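Local coordinates for protein pullulanase (Bacillus acidopullulyticus, PDB 2WAN) that probably hydrolyses the alpha-1,6-glucosidic bonds of pullulan and branched starch, acting as a debranching enzyme built on an alpha-amylase-type barrel, at residues A438-F443 and V486-V491; D510-N515 and H556-M561. All coordinates share one frame; numbering follows the deposited sequence.

Both contacts lie at the carboxyl end of the parallel eight-stranded barrel, the end that carries the active site in alpha-amylase-family enzymes. Contact 1 joins the ends of the neighbouring strands 435-438 and 485-488 and the segments that follow them, the short helix 440-444 and the loop 489-491. Contact 2 joins the short strand 511-513, in the excursion after strand 485-488, to the loop after strand 547-552. Their centres are 19 Å apart and their nearest atoms about 6 Å, without touching. The YNWGYDP signature of type I pullulanases relates them: its residues Tyr505, Asn506 and Tyr509 bond to side chains of contact 1, and its last two, Asp510 and Pro511, belong to contact 2.

Contact 1: residues A438-F443 and V486-V491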
# COMPACT_ATOMS: atom_id res chain seq x y z
N ALA A 438 -0.18 15.72 7.72
CA ALA A 438 -0.25 17.11 7.25
C ALA A 438 0.19 17.23 5.79
O ALA A 438 1.14 16.58 5.37
CB ALA A 438 0.64 18.02 8.14
N HIS A 439 -0.52 18.07 5.04
CA HIS A 439 -0.14 18.46 3.67
C HIS A 439 0.72 19.72 3.73
O HIS A 439 0.40 20.65 4.48
CB HIS A 439 -1.44 18.71 2.91
CG HIS A 439 -1.28 18.98 1.44
ND1 HIS A 439 -0.93 20.22 0.95
CD2 HIS A 439 -1.51 18.19 0.37
CE1 HIS A 439 -0.91 20.17 -0.38
NE2 HIS A 439 -1.27 18.96 -0.75
N VAL A 440 1.83 19.76 2.98
CA VAL A 440 2.76 20.91 3.06
C VAL A 440 2.08 22.25 2.74
O VAL A 440 2.38 23.27 3.39
CB VAL A 440 4.00 20.70 2.15
CG1 VAL A 440 4.91 21.93 2.16
CG2 VAL A 440 4.80 19.45 2.62
N ARG A 441 1.19 22.28 1.74
CA ARG A 441 0.51 23.54 1.43
C ARG A 441 -0.50 23.88 2.55
O ARG A 441 -0.48 24.99 3.09
CB ARG A 441 -0.18 23.48 0.08
CG ARG A 441 -0.78 24.83 -0.32
CD ARG A 441 -1.37 24.81 -1.73
NE ARG A 441 -2.01 26.10 -2.05
CZ ARG A 441 -1.38 27.18 -2.52
NH1 ARG A 441 -0.07 27.17 -2.77
NH2 ARG A 441 -2.08 28.30 -2.76
N ASP A 442 -1.34 22.92 2.93
CA ASP A 442 -2.39 23.20 3.93
C ASP A 442 -1.82 23.79 5.21
O ASP A 442 -2.42 24.68 5.84
CB ASP A 442 -3.14 21.94 4.39
CG ASP A 442 -3.88 21.24 3.29
OD1 ASP A 442 -3.94 21.71 2.15
OD2 ASP A 442 -4.44 20.16 3.61
N PHE A 443 -0.67 23.27 5.63
CA PHE A 443 -0.09 23.61 6.94
C PHE A 443 0.07 25.11 7.17
O PHE A 443 -0.17 25.59 8.29
CB PHE A 443 1.27 22.91 7.08
CG PHE A 443 1.83 22.95 8.47
CD1 PHE A 443 1.16 22.34 9.52
CD2 PHE A 443 3.04 23.63 8.73
CE1 PHE A 443 1.68 22.37 10.82
CE2 PHE A 443 3.58 23.66 10.03
CZ PHE A 443 2.88 23.04 11.07
N VAL A 486 5.48 13.66 12.14
CA VAL A 486 4.63 14.25 11.09
C VAL A 486 4.62 13.30 9.89
O VAL A 486 5.67 12.91 9.39
CB VAL A 486 5.14 15.65 10.66
CG1 VAL A 486 4.38 16.17 9.44
CG2 VAL A 486 4.96 16.63 11.80
N GLN A 487 3.42 12.92 9.44
CA GLN A 487 3.30 12.19 8.19
C GLN A 487 2.94 13.19 7.10
O GLN A 487 1.85 13.77 7.12
CB GLN A 487 2.25 11.08 8.28
CG GLN A 487 1.97 10.33 6.94
CD GLN A 487 0.81 9.37 7.08
OE1 GLN A 487 0.83 8.48 7.92
NE2 GLN A 487 -0.24 9.58 6.29
N LEU A 488 3.86 13.41 6.16
CA LEU A 488 3.62 14.38 5.08
C LEU A 488 2.85 13.75 3.94
O LEU A 488 3.23 12.68 3.47
CB LEU A 488 4.96 14.91 4.53
CG LEU A 488 5.86 15.71 5.46
CD1 LEU A 488 7.18 15.98 4.73
CD2 LEU A 488 5.19 17.01 5.87
N GLN A 489 1.79 14.42 3.47
CA GLN A 489 1.12 14.01 2.22
C GLN A 489 2.17 14.09 1.09
O GLN A 489 3.22 14.71 1.27
CB GLN A 489 -0.13 14.83 1.94
CG GLN A 489 -1.28 14.45 2.88
CD GLN A 489 -2.63 14.92 2.34
OE1 GLN A 489 -3.17 15.90 2.82
NE2 GLN A 489 -3.16 14.23 1.33
N PRO A 490 1.93 13.43 -0.05
CA PRO A 490 3.03 13.18 -1.01
C PRO A 490 3.94 14.36 -1.37
O PRO A 490 3.48 15.40 -1.88
CB PRO A 490 2.30 12.65 -2.22
CG PRO A 490 1.21 11.80 -1.57
CD PRO A 490 0.71 12.69 -0.43
N VAL A 491 5.22 14.18 -1.09
CA VAL A 491 6.26 15.14 -1.54
C VAL A 491 7.18 14.57 -2.64
O VAL A 491 8.13 15.24 -3.05
CB VAL A 491 7.07 15.72 -0.35
CG1 VAL A 491 6.14 16.44 0.65
CG2 VAL A 491 7.94 14.63 0.33
O HOH W 1 2.18 17.40 1.30
O HOH W 2 -5.24 17.85 2.50
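Ala438 and Gln489 bury the most surface where A438-F443 meets V486-V491, and Val440 comes next. Ala438 forms a parallel bridge with Leu488 at the end of two adjacent barrel strands. Its N donates to Gln487 O at 2.9 Å, nearly straight at 166°, and its O accepts from Gln489 N at 2.9 Å. The same oxygen receives a CA-H...O contact from Leu488 CA (3.3 Å). The side chains of Ala438 and Leu488 lie on one face of the sheet, where helix 529-543 covers Leu488.

Past the bridge the side chain of Gln489 runs out to cross that of His439 at about a right angle. Its OE1 sits at the edge of the imidazole, near the ring plane and 3.3 Å from His439 CB, while amide and ring planes stand 74° apart. Water 2 donates to both Gln489 OE1 and Asp442 OD2, and Gln489 NE2 bonds to Tyr509 OH, which together fix the turn of the amide. With CG anti to its backbone N (chi1 -174°), His439 brings ND1 under the start of helix 440-444 as N-cap, weakly accepting from Arg441 N and Asp442 N; NE2 bonds to Asn506 O.

Val440 adds an apolar flank: its CG2 packs on Val491 CG1 at 3.8 Å and on Leu488 CD2 at 4.1 Å. Water 1 accepts from Val440 N and donates weakly to Gln489 O. The two strand ends are thus joined by direct backbone bonds, and the helix start and the loop beyond them by two bridging waters.

Contact 2: residues D510-N515 and H556-M561; sequences DPRNYN and HTFDVM
Phe558 and Pro511 make the one backbone bond of the contact, Phe558 N to Pro511 O at 3.0 Å with an N-H...O angle of 149°. The same carbonyl oxygen lies at the edge of the Phe558 ring, in its plane, 3.6 Å from CD1. The ring reaches this place because CG stands between the backbone N and the carbonyl carbon (chi1 78°), which also sets CE1 3.8 Å from Arg512 CG. At the root of the side chain, Asp510 CB meets Phe558 CB at 3.8 Å.

At the other end, Pro511 CG rests 3.2 Å from His556 O. Tyr514 approaches tip first, its OH 3.4 Å from Thr557 CG2, the two side chains crossing at about a right angle.

A second shell positions these groups. Glu493 and Asn495 hold the guanidinium of Arg512, and Ser496 bonds to Asp510 OD1. Tyr514 OH bonds to Val553 O, and its ring meets that of Tyr554. Thr557 OG1 donates to Asp559 O at 2.7 Å and is also bonded to Tyr574. A leucine in place of Tyr514 would probably leave Val553 O without this partner and open a gap beside the Thr557 methyl.

His556 ND1 donates to Thr557 O from above the carbonyl plane. His556 closes the DVVYNH sequence, the first conserved region of the alpha-amylase family; here the loop after the third barrel strand packs against the end of the pullulanase YNWGYDP signature.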
# COMPACT_ATOMS: atom_id res chain seq x y z
N ASP A 510 -0.67 11.43 -7.82
CA ASP A 510 -0.34 11.11 -9.23
C ASP A 510 1.18 11.23 -9.49
O ASP A 510 1.64 12.11 -10.23
CB ASP A 510 -1.18 11.97 -10.19
CG ASP A 510 -0.94 13.46 -10.04
OD1 ASP A 510 -0.79 13.97 -8.91
OD2 ASP A 510 -0.92 14.15 -11.09
N PRO A 511 1.98 10.32 -8.88
CA PRO A 511 3.44 10.47 -8.96
C PRO A 511 4.01 10.36 -10.38
O PRO A 511 3.49 9.61 -11.22
CB PRO A 511 3.96 9.33 -8.08
CG PRO A 511 2.86 8.31 -8.11
CD PRO A 511 1.59 9.09 -8.15
N ARG A 512 5.08 11.10 -10.61
CA ARG A 512 5.77 11.08 -11.90
C ARG A 512 7.27 10.84 -11.74
O ARG A 512 7.84 10.03 -12.50
CB ARG A 512 5.55 12.40 -12.65
CG ARG A 512 6.17 12.47 -14.08
CD ARG A 512 5.87 13.83 -14.72
NE ARG A 512 6.59 14.89 -14.01
CZ ARG A 512 6.17 16.14 -13.85
NH1 ARG A 512 5.02 16.55 -14.38
NH2 ARG A 512 6.92 16.99 -13.17
N ASN A 513 7.90 11.55 -10.81
CA ASN A 513 9.36 11.40 -10.58
C ASN A 513 9.59 11.01 -9.11
O ASN A 513 9.66 11.86 -8.22
CB ASN A 513 10.16 12.66 -10.97
CG ASN A 513 9.79 13.17 -12.37
OD1 ASN A 513 10.35 12.72 -13.39
ND2 ASN A 513 8.85 14.07 -12.41
N TYR A 514 9.69 9.71 -8.87
CA TYR A 514 9.66 9.18 -7.50
C TYR A 514 10.80 9.64 -6.60
O TYR A 514 10.65 9.62 -5.37
CB TYR A 514 9.60 7.66 -7.50
CG TYR A 514 8.25 7.09 -7.91
CD1 TYR A 514 7.19 7.02 -7.00
CD2 TYR A 514 8.05 6.59 -9.20
CE1 TYR A 514 5.96 6.48 -7.36
CE2 TYR A 514 6.81 6.06 -9.57
CZ TYR A 514 5.78 6.01 -8.63
OH TYR A 514 4.55 5.48 -8.97
N ASN A 515 11.93 10.02 -7.19
CA ASN A 515 13.13 10.32 -6.40
C ASN A 515 13.49 11.80 -6.36
O ASN A 515 14.63 12.17 -6.06
CB ASN A 515 14.28 9.47 -6.93
CG ASN A 515 13.94 8.01 -6.82
OD1 ASN A 515 13.69 7.52 -5.72
ND2 ASN A 515 13.86 7.33 -7.96
N HIS A 556 0.96 3.04 -8.22
CA HIS A 556 0.55 3.45 -9.58
C HIS A 556 1.26 4.75 -9.99
O HIS A 556 1.75 5.48 -9.13
CB HIS A 556 -0.98 3.67 -9.67
CG HIS A 556 -1.46 4.93 -9.01
ND1 HIS A 556 -1.73 6.09 -9.70
CD2 HIS A 556 -1.73 5.20 -7.70
CE1 HIS A 556 -2.14 7.02 -8.86
NE2 HIS A 556 -2.15 6.51 -7.64
N THR A 557 1.31 5.04 -11.29
CA THR A 557 1.87 6.31 -11.78
C THR A 557 0.77 7.20 -12.35
O THR A 557 -0.36 6.74 -12.55
CB THR A 557 2.94 6.13 -12.87
OG1 THR A 557 2.35 5.46 -13.99
CG2 THR A 557 4.12 5.33 -12.34
N PHE A 558 1.09 8.47 -12.59
CA PHE A 558 0.09 9.45 -13.05
C PHE A 558 -0.67 9.00 -14.31
O PHE A 558 -1.87 9.28 -14.45
CB PHE A 558 0.77 10.81 -13.27
CG PHE A 558 1.54 10.91 -14.56
CD1 PHE A 558 2.81 10.35 -14.67
CD2 PHE A 558 0.97 11.54 -15.67
CE1 PHE A 558 3.52 10.42 -15.87
CE2 PHE A 558 1.68 11.62 -16.86
CZ PHE A 558 2.95 11.06 -16.97
N ASP A 559 0.03 8.30 -15.19
CA ASP A 559 -0.57 7.74 -16.40
C ASP A 559 0.35 6.65 -16.91
O ASP A 559 1.46 6.42 -16.36
CB ASP A 559 -0.74 8.83 -17.47
CG ASP A 559 -1.86 8.54 -18.48
OD1 ASP A 559 -2.43 7.42 -18.49
OD2 ASP A 559 -2.18 9.47 -19.24
N VAL A 560 -0.10 5.98 -17.96
CA VAL A 560 0.71 5.00 -18.69
C VAL A 560 0.93 5.50 -20.10
O VAL A 560 0.37 6.53 -20.50
CB VAL A 560 0.03 3.62 -18.72
CG1 VAL A 560 0.06 3.01 -17.33
CG2 VAL A 560 -1.39 3.73 -19.27
N MET A 561 1.75 4.75 -20.84
CA MET A 561 2.10 5.05 -22.25
C MET A 561 3.00 6.28 -22.42
O MET A 561 4.00 6.22 -23.15
CB MET A 561 0.84 5.13 -23.14
CG MET A 561 0.22 3.76 -23.43
SD MET A 561 -1.48 3.89 -24.04
CE MET A 561 -1.32 5.09 -25.37